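PDB 4F4E: aromatic-amino-acid aminotransferase from Burkholderia pseudomallei, which probably transfers amino groups between aromatic amino acids such as tyrosine and 2-oxoglutarate, using pyridoxal 5'-phosphate as its cofactor. Local coordinates for residues 130-135 and 304-309; 319-324 and 328-333; 349-354 and 410-415. All blocks are in the same frame, centred on the assembly; numbering follows the deposited sequence.

Interaction 1 (130-135 and 304-309); sequences LKIGAD and TNYSNP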
ATOM      1  N   LEU A 130     -10.418  -3.578  -1.673  1.00  7.60           N
ATOM      2  CA  LEU A 130     -11.512  -3.547  -0.721  1.00  7.54           C
ATOM      3  C   LEU A 130     -11.462  -2.300   0.158  1.00  7.90           C
ATOM      4  O   LEU A 130     -12.503  -1.675   0.431  1.00  7.84           O
ATOM      5  CB  LEU A 130     -11.569  -4.809   0.140  1.00  7.47           C
ATOM      6  CG  LEU A 130     -11.940  -6.133  -0.500  1.00  7.30           C
ATOM      7  CD1 LEU A 130     -11.487  -7.337   0.397  1.00  7.63           C
ATOM      8  CD2 LEU A 130     -13.470  -6.142  -0.792  1.00  7.72           C
ATOM      9  N   LYS A 131     -10.262  -1.952   0.621  1.00  8.15           N
ATOM     10  CA  LYS A 131     -10.070  -0.809   1.516  1.00  8.17           C
ATOM     11  C   LYS A 131     -10.428   0.498   0.814  1.00  8.58           C
ATOM     12  O   LYS A 131     -11.147   1.322   1.327  1.00  8.32           O
ATOM     13  CB  LYS A 131      -8.612  -0.768   1.984  1.00  8.32           C
ATOM     14  CG  LYS A 131      -8.206   0.414   2.845  1.00  8.83           C
ATOM     15  CD  LYS A 131      -9.085   0.552   4.068  1.00  9.45           C
ATOM     16  CE  LYS A 131      -8.543   1.578   5.037  1.00 10.57           C
ATOM     17  NZ  LYS A 131      -9.534   2.089   6.028  1.00 11.10           N
ATOM     18  N   ILE A 132      -9.871   0.714  -0.367  1.00  8.52           N
ATOM     19  CA  ILE A 132     -10.164   1.960  -1.066  1.00  8.86           C
ATOM     20  C   ILE A 132     -11.644   2.075  -1.430  1.00  8.54           C
ATOM     21  O   ILE A 132     -12.215   3.163  -1.330  1.00  8.00           O
ATOM     22  CB  ILE A 132      -9.176   2.261  -2.219  1.00  9.26           C
ATOM     23  CG1 ILE A 132      -9.263   1.276  -3.344  1.00  9.73           C
ATOM     24  CG2 ILE A 132      -7.734   2.389  -1.680  1.00  9.55           C
ATOM     25  CD1 ILE A 132      -8.388   1.679  -4.549  1.00 10.54           C
ATOM     26  N   GLY A 133     -12.270   0.945  -1.804  1.00  8.45           N
ATOM     27  CA  GLY A 133     -13.680   0.905  -2.045  1.00  8.76           C
ATOM     28  C   GLY A 133     -14.478   1.227  -0.782  1.00  9.09           C
ATOM     29  O   GLY A 133     -15.434   2.016  -0.833  1.00  9.36           O
ATOM     30  N   ALA A 134     -14.098   0.590   0.327  1.00  9.26           N
ATOM     31  CA  ALA A 134     -14.752   0.761   1.629  1.00  9.68           C
ATOM     32  C   ALA A 134     -14.659   2.235   2.051  1.00 10.03           C
ATOM     33  O   ALA A 134     -15.655   2.860   2.439  1.00 10.48           O
ATOM     34  CB  ALA A 134     -14.113  -0.152   2.696  1.00  9.55           C
ATOM     35  N   ASP A 135     -13.464   2.805   1.935  1.00 10.07           N
ATOM     36  CA  ASP A 135     -13.303   4.173   2.376  1.00 10.85           C
ATOM     37  C   ASP A 135     -14.137   5.119   1.502  1.00 10.84           C
ATOM     38  O   ASP A 135     -14.747   6.048   2.039  1.00 11.51           O
ATOM     39  CB  ASP A 135     -11.858   4.665   2.374  1.00 11.26           C
ATOM     40  CG  ASP A 135     -10.987   4.039   3.482  1.00 11.79           C
ATOM     41  OD1 ASP A 135     -11.526   3.422   4.439  1.00 12.38           O
ATOM     42  OD2 ASP A 135      -9.744   4.204   3.339  1.00 11.96           O
ATOM     43  N   THR A 304      -4.354   9.966   0.075  1.00 10.43           N
ATOM     44  CA  THR A 304      -4.184  10.187   1.504  1.00 10.48           C
ATOM     45  C   THR A 304      -3.941   8.913   2.314  1.00  9.98           C
ATOM     46  O   THR A 304      -3.993   8.929   3.556  1.00  9.82           O
ATOM     47  CB  THR A 304      -5.401  10.928   2.080  1.00 10.68           C
ATOM     48  OG1 THR A 304      -6.583  10.180   1.787  1.00 10.28           O
ATOM     49  CG2 THR A 304      -5.515  12.325   1.427  1.00 10.56           C
ATOM     50  N   ASN A 305      -3.754   7.804   1.613  1.00  9.26           N
ATOM     51  CA  ASN A 305      -3.467   6.526   2.248  1.00  8.65           C
ATOM     52  C   ASN A 305      -1.992   6.189   1.911  1.00  8.65           C
ATOM     53  O   ASN A 305      -1.119   6.154   2.807  1.00  8.03           O
ATOM     54  CB  ASN A 305      -4.466   5.490   1.735  1.00  8.43           C
ATOM     55  CG  ASN A 305      -4.252   4.096   2.319  1.00  8.22           C
ATOM     56  OD1 ASN A 305      -3.187   3.802   2.884  1.00  8.10           O
ATOM     57  ND2 ASN A 305      -5.282   3.230   2.220  1.00  7.92           N
ATOM     58  N   TYR A 306      -1.680   6.008   0.620  1.00  8.15           N
ATOM     59  CA  TYR A 306      -0.293   5.582   0.280  1.00  8.28           C
ATOM     60  C   TYR A 306       0.284   6.293  -0.970  1.00  8.86           C
ATOM     61  O   TYR A 306       1.354   5.903  -1.461  1.00  8.75           O
ATOM     62  CB  TYR A 306      -0.211   4.064   0.113  1.00  7.82           C
ATOM     63  CG  TYR A 306      -1.201   3.527  -0.891  1.00  7.74           C
ATOM     64  CD1 TYR A 306      -0.940   3.557  -2.246  1.00  7.79           C
ATOM     65  CD2 TYR A 306      -2.432   3.085  -0.479  1.00  7.56           C
ATOM     66  CE1 TYR A 306      -1.904   3.141  -3.144  1.00  7.71           C
ATOM     67  CE2 TYR A 306      -3.409   2.683  -1.371  1.00  7.42           C
ATOM     68  CZ  TYR A 306      -3.127   2.705  -2.715  1.00  7.52           C
ATOM     69  OH  TYR A 306      -4.087   2.233  -3.622  1.00  7.66           O
ATOM     70  N   SER A 307      -0.415   7.343  -1.418  1.00  9.50           N
ATOM     71  CA  SER A 307       0.020   8.266  -2.477  1.00  9.73           C
ATOM     72  C   SER A 307      -0.203   7.678  -3.871  1.00  9.29           C
ATOM     73  O   SER A 307      -0.940   8.250  -4.713  1.00  9.27           O
ATOM     74  CB  SER A 307       1.486   8.673  -2.283  1.00 10.59           C
ATOM     75  OG  SER A 307       1.656   9.931  -2.820  1.00 12.54           O
ATOM     76  N   ASN A 308       0.460   6.569  -4.117  1.00  8.11           N
ATOM     77  CA  ASN A 308       0.388   5.913  -5.407  1.00  7.97           C
ATOM     78  C   ASN A 308       0.921   4.494  -5.205  1.00  7.54           C
ATOM     79  O   ASN A 308       1.573   4.227  -4.201  1.00  7.28           O
ATOM     80  CB  ASN A 308       1.169   6.702  -6.481  1.00  8.39           C
ATOM     81  CG  ASN A 308       2.488   7.238  -5.971  1.00  8.43           C
ATOM     82  OD1 ASN A 308       3.403   6.449  -5.655  1.00  8.48           O
ATOM     83  ND2 ASN A 308       2.589   8.609  -5.831  1.00  8.47           N
ATOM     84  N   PRO A 309       0.563   3.548  -6.084  1.00  7.15           N
ATOM     85  CA  PRO A 309       0.926   2.158  -5.813  1.00  7.05           C
ATOM     86  C   PRO A 309       2.311   1.751  -6.310  1.00  7.18           C
ATOM     87  O   PRO A 309       2.938   2.458  -7.088  1.00  7.23           O
ATOM     88  CB  PRO A 309      -0.195   1.377  -6.538  1.00  7.08           C
ATOM     89  CG  PRO A 309      -0.446   2.228  -7.739  1.00  7.17           C
ATOM     90  CD  PRO A 309      -0.237   3.681  -7.303  1.00  7.26           C
TER
HETATM   91  O   HOH W   1      -7.842   4.361   1.442  1.00 17.04           O

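Interaction 2 (319-324 and 328-333); sequences AVLASP and ASWVQE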
ATOM      1  N   ALA A 319       2.670  -6.674 -18.279  1.00 10.41           N
ATOM      2  CA  ALA A 319       3.556  -7.267 -19.331  1.00 11.14           C
ATOM      3  C   ALA A 319       3.071  -8.650 -19.807  1.00 11.49           C
ATOM      4  O   ALA A 319       3.065  -8.909 -21.030  1.00 12.20           O
ATOM      5  CB  ALA A 319       5.019  -7.350 -18.847  1.00 10.91           C
ATOM      6  N   VAL A 320       2.676  -9.502 -18.850  1.00 11.23           N
ATOM      7  CA  VAL A 320       2.201 -10.849 -19.147  1.00 11.16           C
ATOM      8  C   VAL A 320       0.907 -10.761 -19.945  1.00 11.69           C
ATOM      9  O   VAL A 320       0.782 -11.395 -21.005  1.00 12.26           O
ATOM     10  CB  VAL A 320       2.020 -11.682 -17.886  1.00 10.77           C
ATOM     11  CG1 VAL A 320       1.230 -12.972 -18.171  1.00 10.73           C
ATOM     12  CG2 VAL A 320       3.368 -11.954 -17.237  1.00 10.50           C
ATOM     13  N   LEU A 321      -0.035  -9.923 -19.490  1.00 11.66           N
ATOM     14  CA  LEU A 321      -1.328  -9.829 -20.166  1.00 12.74           C
ATOM     15  C   LEU A 321      -1.192  -9.243 -21.587  1.00 13.73           C
ATOM     16  O   LEU A 321      -1.963  -9.622 -22.466  1.00 14.29           O
ATOM     17  CB  LEU A 321      -2.368  -9.056 -19.345  1.00 11.91           C
ATOM     18  CG  LEU A 321      -2.704  -9.670 -17.988  1.00 11.28           C
ATOM     19  CD1 LEU A 321      -3.578  -8.734 -17.172  1.00 10.84           C
ATOM     20  CD2 LEU A 321      -3.351 -11.037 -18.124  1.00 10.97           C
ATOM     21  N   ALA A 322      -0.210  -8.362 -21.809  1.00 13.70           N
ATOM     22  CA  ALA A 322      -0.022  -7.704 -23.127  1.00 15.06           C
ATOM     23  C   ALA A 322       0.713  -8.547 -24.147  1.00 15.26           C
ATOM     24  O   ALA A 322       0.684  -8.241 -25.343  1.00 15.54           O
ATOM     25  CB  ALA A 322       0.719  -6.378 -22.979  1.00 15.88           C
ATOM     26  N   SER A 323       1.423  -9.578 -23.688  1.00 14.90           N
ATOM     27  CA  SER A 323       2.188 -10.436 -24.581  1.00 15.59           C
ATOM     28  C   SER A 323       1.399 -11.714 -24.907  1.00 15.52           C
ATOM     29  O   SER A 323       1.081 -12.479 -23.996  1.00 14.85           O
ATOM     30  CB  SER A 323       3.505 -10.806 -23.901  1.00 15.35           C
ATOM     31  OG  SER A 323       4.152 -11.879 -24.555  1.00 15.85           O
ATOM     32  N   PRO A 324       1.104 -11.965 -26.201  1.00 15.97           N
ATOM     33  CA  PRO A 324       0.482 -13.248 -26.488  1.00 16.14           C
ATOM     34  C   PRO A 324       1.248 -14.480 -25.969  1.00 15.98           C
ATOM     35  O   PRO A 324       0.610 -15.365 -25.383  1.00 15.88           O
ATOM     36  CB  PRO A 324       0.315 -13.234 -28.031  1.00 17.50           C
ATOM     37  CG  PRO A 324       0.161 -11.760 -28.348  1.00 17.81           C
ATOM     38  CD  PRO A 324       1.099 -11.063 -27.376  1.00 17.03           C
ATOM     39  N   ALA A 328      -0.219 -16.735 -22.861  1.00 13.92           N
ATOM     40  CA  ALA A 328      -0.533 -18.153 -23.084  1.00 13.80           C
ATOM     41  C   ALA A 328       0.181 -19.039 -22.067  1.00 13.43           C
ATOM     42  O   ALA A 328      -0.376 -20.040 -21.564  1.00 13.22           O
ATOM     43  CB  ALA A 328      -0.215 -18.548 -24.553  1.00 14.40           C
ATOM     44  N   SER A 329       1.429 -18.686 -21.720  1.00 13.58           N
ATOM     45  CA  SER A 329       2.164 -19.439 -20.716  1.00 13.43           C
ATOM     46  C   SER A 329       1.449 -19.348 -19.356  1.00 12.71           C
ATOM     47  O   SER A 329       1.290 -20.341 -18.661  1.00 12.65           O
ATOM     48  CB  SER A 329       3.609 -18.881 -20.593  1.00 13.69           C
ATOM     49  OG  SER A 329       4.256 -19.405 -19.449  1.00 13.73           O
ATOM     50  N   TRP A 330       1.038 -18.126 -18.986  1.00 11.91           N
ATOM     51  CA  TRP A 330       0.259 -17.915 -17.765  1.00 11.29           C
ATOM     52  C   TRP A 330      -1.020 -18.765 -17.747  1.00 11.26           C
ATOM     53  O   TRP A 330      -1.304 -19.465 -16.758  1.00 10.99           O
ATOM     54  CB  TRP A 330      -0.047 -16.442 -17.657  1.00 10.85           C
ATOM     55  CG  TRP A 330      -1.009 -16.166 -16.564  1.00 10.59           C
ATOM     56  CD1 TRP A 330      -0.866 -16.468 -15.215  1.00 10.07           C
ATOM     57  CD2 TRP A 330      -2.302 -15.556 -16.711  1.00 10.40           C
ATOM     58  NE1 TRP A 330      -1.991 -16.084 -14.539  1.00 10.34           N
ATOM     59  CE2 TRP A 330      -2.890 -15.518 -15.385  1.00 10.03           C
ATOM     60  CE3 TRP A 330      -3.027 -15.017 -17.794  1.00 10.73           C
ATOM     61  CZ2 TRP A 330      -4.157 -14.953 -15.140  1.00 10.00           C
ATOM     62  CZ3 TRP A 330      -4.303 -14.466 -17.536  1.00 10.45           C
ATOM     63  CH2 TRP A 330      -4.855 -14.442 -16.239  1.00 10.07           C
ATOM     64  N   VAL A 331      -1.762 -18.740 -18.852  1.00 11.61           N
ATOM     65  CA  VAL A 331      -3.085 -19.450 -18.967  1.00 11.80           C
ATOM     66  C   VAL A 331      -2.840 -20.940 -18.756  1.00 12.47           C
ATOM     67  O   VAL A 331      -3.563 -21.628 -17.987  1.00 12.25           O
ATOM     68  CB  VAL A 331      -3.785 -19.157 -20.325  1.00 12.07           C
ATOM     69  CG1 VAL A 331      -4.938 -20.106 -20.555  1.00 12.24           C
ATOM     70  CG2 VAL A 331      -4.286 -17.724 -20.342  1.00 11.63           C
ATOM     71  N   GLN A 332      -1.771 -21.433 -19.366  1.00 13.37           N
ATOM     72  CA  GLN A 332      -1.456 -22.835 -19.260  1.00 15.08           C
ATOM     73  C   GLN A 332      -1.113 -23.234 -17.845  1.00 14.09           C
ATOM     74  O   GLN A 332      -1.638 -24.222 -17.317  1.00 13.66           O
ATOM     75  CB  GLN A 332      -0.308 -23.192 -20.206  1.00 17.60           C
ATOM     76  CG  GLN A 332       0.087 -24.665 -20.187  1.00 20.96           C
ATOM     77  CD  GLN A 332       1.066 -24.976 -21.301  1.00 23.46           C
ATOM     78  OE1 GLN A 332       0.744 -25.692 -22.257  1.00 33.50           O
ATOM     79  NE2 GLN A 332       2.243 -24.413 -21.211  1.00 25.85           N
ATOM     80  N   GLU A 333      -0.243 -22.452 -17.217  1.00 12.90           N
ATOM     81  CA  GLU A 333       0.204 -22.762 -15.881  1.00 12.52           C
ATOM     82  C   GLU A 333      -0.911 -22.624 -14.820  1.00 11.44           C
ATOM     83  O   GLU A 333      -1.018 -23.461 -13.930  1.00 11.34           O
ATOM     84  CB  GLU A 333       1.475 -21.974 -15.493  1.00 12.44           C
ATOM     85  CG  GLU A 333       2.077 -22.514 -14.210  1.00 13.15           C
ATOM     86  CD  GLU A 333       3.502 -22.066 -13.918  1.00 14.29           C
ATOM     87  OE1 GLU A 333       4.014 -22.537 -12.867  1.00 16.07           O
ATOM     88  OE2 GLU A 333       4.093 -21.257 -14.668  1.00 14.61           O
TER

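Interaction 3 (349-354 and 410-415); sequences VERLKA and VVANAI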
ATOM      1  N   VAL A 349     -11.332 -37.886  -2.236  1.00 13.40           N
ATOM      2  CA  VAL A 349     -12.632 -38.550  -2.239  1.00 14.52           C
ATOM      3  C   VAL A 349     -12.516 -40.052  -2.510  1.00 15.81           C
ATOM      4  O   VAL A 349     -13.089 -40.863  -1.785  1.00 16.08           O
ATOM      5  CB  VAL A 349     -13.565 -37.909  -3.285  1.00 14.15           C
ATOM      6  CG1 VAL A 349     -14.893 -38.658  -3.327  1.00 14.19           C
ATOM      7  CG2 VAL A 349     -13.795 -36.412  -2.939  1.00 13.17           C
ATOM      8  N   GLU A 350     -11.751 -40.416  -3.535  1.00 17.89           N
ATOM      9  CA  GLU A 350     -11.597 -41.837  -3.875  1.00 19.72           C
ATOM     10  C   GLU A 350     -11.018 -42.627  -2.693  1.00 18.69           C
ATOM     11  O   GLU A 350     -11.463 -43.753  -2.397  1.00 18.35           O
ATOM     12  CB  GLU A 350     -10.664 -42.042  -5.062  1.00 23.21           C
ATOM     13  CG  GLU A 350     -11.139 -41.627  -6.446  1.00 26.99           C
ATOM     14  CD  GLU A 350      -9.954 -41.509  -7.438  1.00 31.17           C
ATOM     15  OE1 GLU A 350      -8.773 -41.383  -7.004  1.00 31.84           O
ATOM     16  OE2 GLU A 350     -10.199 -41.538  -8.663  1.00 35.37           O
ATOM     17  N   ARG A 351      -9.983 -42.069  -2.073  1.00 16.68           N
ATOM     18  CA  ARG A 351      -9.289 -42.746  -0.991  1.00 16.54           C
ATOM     19  C   ARG A 351     -10.152 -42.941   0.246  1.00 16.74           C
ATOM     20  O   ARG A 351     -10.089 -43.998   0.880  1.00 15.78           O
ATOM     21  CB  ARG A 351      -8.006 -41.985  -0.640  1.00 16.25           C
ATOM     22  CG  ARG A 351      -6.934 -42.169  -1.695  1.00 16.46           C
ATOM     23  CD  ARG A 351      -5.856 -41.130  -1.531  1.00 16.76           C
ATOM     24  NE  ARG A 351      -4.703 -41.399  -2.361  1.00 17.42           N
ATOM     25  CZ  ARG A 351      -4.679 -41.282  -3.682  1.00 18.16           C
ATOM     26  NH1 ARG A 351      -5.734 -40.858  -4.378  1.00 18.20           N
ATOM     27  NH2 ARG A 351      -3.583 -41.596  -4.325  1.00 18.68           N
ATOM     28  N   LEU A 352     -10.966 -41.925   0.582  1.00 16.38           N
ATOM     29  CA  LEU A 352     -11.845 -42.025   1.737  1.00 16.97           C
ATOM     30  C   LEU A 352     -12.991 -42.973   1.470  1.00 17.78           C
ATOM     31  O   LEU A 352     -13.433 -43.665   2.373  1.00 18.34           O
ATOM     32  CB  LEU A 352     -12.331 -40.635   2.164  1.00 16.61           C
ATOM     33  CG  LEU A 352     -11.228 -39.749   2.737  1.00 16.60           C
ATOM     34  CD1 LEU A 352     -11.698 -38.327   2.927  1.00 16.23           C
ATOM     35  CD2 LEU A 352     -10.659 -40.300   4.051  1.00 17.23           C
ATOM     36  N   LYS A 353     -13.447 -43.060   0.228  1.00 18.20           N
ATOM     37  CA  LYS A 353     -14.362 -44.095  -0.147  1.00 18.99           C
ATOM     38  C   LYS A 353     -13.780 -45.503   0.008  1.00 19.67           C
ATOM     39  O   LYS A 353     -14.441 -46.387   0.582  1.00 19.65           O
ATOM     40  CB  LYS A 353     -14.801 -43.929  -1.598  1.00 20.78           C
ATOM     41  CG  LYS A 353     -15.906 -44.892  -1.958  1.00 22.72           C
ATOM     42  CD  LYS A 353     -16.427 -44.686  -3.373  1.00 25.04           C
ATOM     43  CE  LYS A 353     -17.354 -45.832  -3.738  1.00 27.24           C
ATOM     44  NZ  LYS A 353     -18.336 -45.418  -4.779  1.00 30.99           N
ATOM     45  N   ALA A 354     -12.579 -45.711  -0.537  1.00 18.59           N
ATOM     46  CA  ALA A 354     -11.943 -47.036  -0.513  1.00 19.69           C
ATOM     47  C   ALA A 354     -11.669 -47.445   0.925  1.00 20.60           C
ATOM     48  O   ALA A 354     -11.635 -48.644   1.232  1.00 20.27           O
ATOM     49  CB  ALA A 354     -10.658 -47.036  -1.329  1.00 18.84           C
ATOM     50  N   VAL A 410      -0.875 -39.944   3.041  1.00 12.43           N
ATOM     51  CA  VAL A 410      -0.651 -39.711   4.457  1.00 12.40           C
ATOM     52  C   VAL A 410      -1.865 -39.024   5.095  1.00 11.87           C
ATOM     53  O   VAL A 410      -2.408 -39.468   6.121  1.00 11.68           O
ATOM     54  CB  VAL A 410       0.648 -38.922   4.642  1.00 12.43           C
ATOM     55  CG1 VAL A 410       0.815 -38.510   6.094  1.00 12.48           C
ATOM     56  CG2 VAL A 410       1.852 -39.790   4.205  1.00 12.73           C
ATOM     57  N   VAL A 411      -2.335 -37.955   4.442  1.00 11.31           N
ATOM     58  CA  VAL A 411      -3.462 -37.201   4.930  1.00 11.13           C
ATOM     59  C   VAL A 411      -4.752 -38.025   4.905  1.00 11.07           C
ATOM     60  O   VAL A 411      -5.518 -38.049   5.906  1.00 11.11           O
ATOM     61  CB  VAL A 411      -3.664 -35.885   4.132  1.00 10.85           C
ATOM     62  CG1 VAL A 411      -5.007 -35.233   4.467  1.00 10.86           C
ATOM     63  CG2 VAL A 411      -2.520 -34.903   4.390  1.00 11.13           C
ATOM     64  N   ALA A 412      -5.020 -38.717   3.790  1.00 10.77           N
ATOM     65  CA  ALA A 412      -6.234 -39.503   3.676  1.00 10.92           C
ATOM     66  C   ALA A 412      -6.286 -40.619   4.729  1.00 11.34           C
ATOM     67  O   ALA A 412      -7.324 -40.853   5.367  1.00 11.13           O
ATOM     68  CB  ALA A 412      -6.373 -40.104   2.293  1.00 11.18           C
ATOM     69  N   ASN A 413      -5.158 -41.300   4.907  1.00 11.39           N
ATOM     70  CA  ASN A 413      -5.084 -42.370   5.876  1.00 11.79           C
ATOM     71  C   ASN A 413      -5.244 -41.833   7.308  1.00 12.09           C
ATOM     72  O   ASN A 413      -5.881 -42.475   8.136  1.00 12.82           O
ATOM     73  CB  ASN A 413      -3.771 -43.163   5.724  1.00 11.77           C
ATOM     74  CG  ASN A 413      -3.723 -43.967   4.433  1.00 11.93           C
ATOM     75  OD1 ASN A 413      -4.669 -43.881   3.654  1.00 11.68           O
ATOM     76  ND2 ASN A 413      -2.640 -44.755   4.212  1.00 11.61           N
ATOM     77  N   ALA A 414      -4.666 -40.673   7.600  1.00 12.07           N
ATOM     78  CA  ALA A 414      -4.839 -40.062   8.915  1.00 12.42           C
ATOM     79  C   ALA A 414      -6.316 -39.734   9.162  1.00 12.79           C
ATOM     80  O   ALA A 414      -6.877 -40.049  10.221  1.00 13.62           O
ATOM     81  CB  ALA A 414      -3.971 -38.841   9.064  1.00 11.64           C
ATOM     82  N   ILE A 415      -6.979 -39.159   8.168  1.00 13.00           N
ATOM     83  CA  ILE A 415      -8.412 -38.852   8.286  1.00 13.41           C
ATOM     84  C   ILE A 415      -9.235 -40.107   8.509  1.00 14.25           C
ATOM     85  O   ILE A 415     -10.095 -40.162   9.413  1.00 14.51           O
ATOM     86  CB  ILE A 415      -8.909 -38.035   7.079  1.00 13.09           C
ATOM     87  CG1 ILE A 415      -8.277 -36.635   7.085  1.00 12.73           C
ATOM     88  CG2 ILE A 415     -10.443 -37.918   7.071  1.00 13.31           C
ATOM     89  CD1 ILE A 415      -8.466 -35.829   5.822  1.00 12.51           C
TER

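Interaction 1 (130-135 and 304-309)
The Y306 ring meets I132 at its edge: the branch methyl CG2 of I132 lies near the ring plane, 4.1 Å from Y306 OH and 4.3 Å from Y306 CE2. At another part of the edge, also in plane, sit C of N308 and N of P309, where the chain bends back beside its own tyrosine. The CB bond of Y306 leaves to the side of helix 125-140, and with chi1 at 55°, CG between the backbone N and the carbonyl carbon, the hydroxyl end comes nearer to it. The I132 and Y306 side chains cross at about a right angle.

The second flat group is the N305 amide, whose ND2 lies 4.1 Å from CG of K131. Bent at chi2 (55°), the lysine chain turns along its own helix, and its NZ reaches D135 OD1 at 2.9 Å in an i to i+4 salt bridge on the syn lone pair of the carboxylate. A water joins the two segments, donating to D135 OD2 at 2.7 Å and accepting from N305 ND2 at 2.9 Å. N305 ND2 also donates to OD1 of N305 of the second subunit, so the amide belongs to the dimer interface. R277 of the second subunit donates through NH2 to the backbone oxygen of Y306.

With 128 Å² buried and no direct hydrogen bond between the segments, this is a light, water-bridged contact. The loop holding N305 and Y306 connects helix 288-303 to helix 312-322. Helix 125-140 follows strand 118-124 of the large mixed sheet, and Y306 also packs on L124 of that strand.

Interaction 2 (319-324 and 328-333)
V320 and L321 reach W330 with one methyl each. CG1 of V320 lies 3.7 Å from CB of W330, at the root of the indole, and the two side chains cross at about a right angle. CD2 of L321 approaches the far, six-membered part of the ring, 3.6 Å from W330 CZ3 and 4.0 Å from W330 CE3. Both methyls come to the indole obliquely. The valine methyl that touches is the one anti to the backbone N (chi1 167°), while L321 sets out to the side and comes near W330 through CD2. The CB of W330 is directed toward segment 319-324, and CG is anti to the backbone N (chi1 171°).

The segments belong to two consecutive helices joined at S323: helix 312-322 ends, S323 takes the N-cap position of the second, and the long helix 324-354 starts at P324. S323 OG caps the backbone N of L326. One turn on, N of A328 donates to O of P324 at 3.0 Å, with an N-H...O angle of 157°, an ordinary i to i+4 bond of the new helix. CB of A328 lies 3.4 Å from the same P324 O.

Farther out, the indole is fixed at both its polar atom and its ring. W330 NE1 donates to the carbonyl oxygen of S270, and the ring stacks with F271; these two residues directly follow K269, the lysine that carries pyridoxal phosphate. V320 also packs on F271, and helix 70-81 contributes A75 against V320 and A71 against W330.

Interaction 3 (349-354 and 410-415)
This is helix-helix packing in the aspartate-aminotransferase-like fold of a pyridoxal-phosphate enzyme: the end of the long helix 324-354 lies at a shallow angle against the last helix of the chain, 408-419. Their local axes cross at -38°, running in the same general direction, and approach to 9.5 Å. The backbones come nearest at L352 and A412, whose CA atoms are 6.5 Å apart, consistent with the small A412, whose CB is directed toward the other helix.

Two patches of van der Waals contact follow, with 172 Å² buried and no hydrogen bond between the segments. In the first, A412 CB sits against the aliphatic part of R351, 3.8 Å from R351 CB and 4.0 Å from R351 CD. The arginine chain is extended from CG to NE, and NE forms a salt bridge with D409, one residue before segment 410-415 in the same helix, so this bridge ties the two helices just outside the segments. NH1 donates to the carbonyl oxygen of G347 in its own helix.

L352 makes the second patch and is buried, with F361 also against it. Its CG lies anti to the carbonyl carbon (chi1 -68°), which brings CD2 round to helix 408-419. L352 and I415 cross at about a right angle: L352 CD2 is 3.9 Å from I415 CG2 and 3.6 Å from the backbone oxygen of A412.

Interactions 2 and 3 share helix 324-354, one near its start and the other at its end; their centres are 36 Å apart and their nearest atoms about 20 Å. Interaction 1 lies 28 Å from interaction 2 and 45 Å from interaction 3, centre to centre, and on the opposite side of the chain's centre from the latter. None of the three touches another. Helix 312-322 follows the loop of interaction 1 and leads into interaction 2, which is tied to the cofactor lysine K269 in space, since W330 bonds S270 and stacks on F271, the two residues after it. Interaction 1 alone is touched by the second subunit; interactions 2 and 3 lie within one chain.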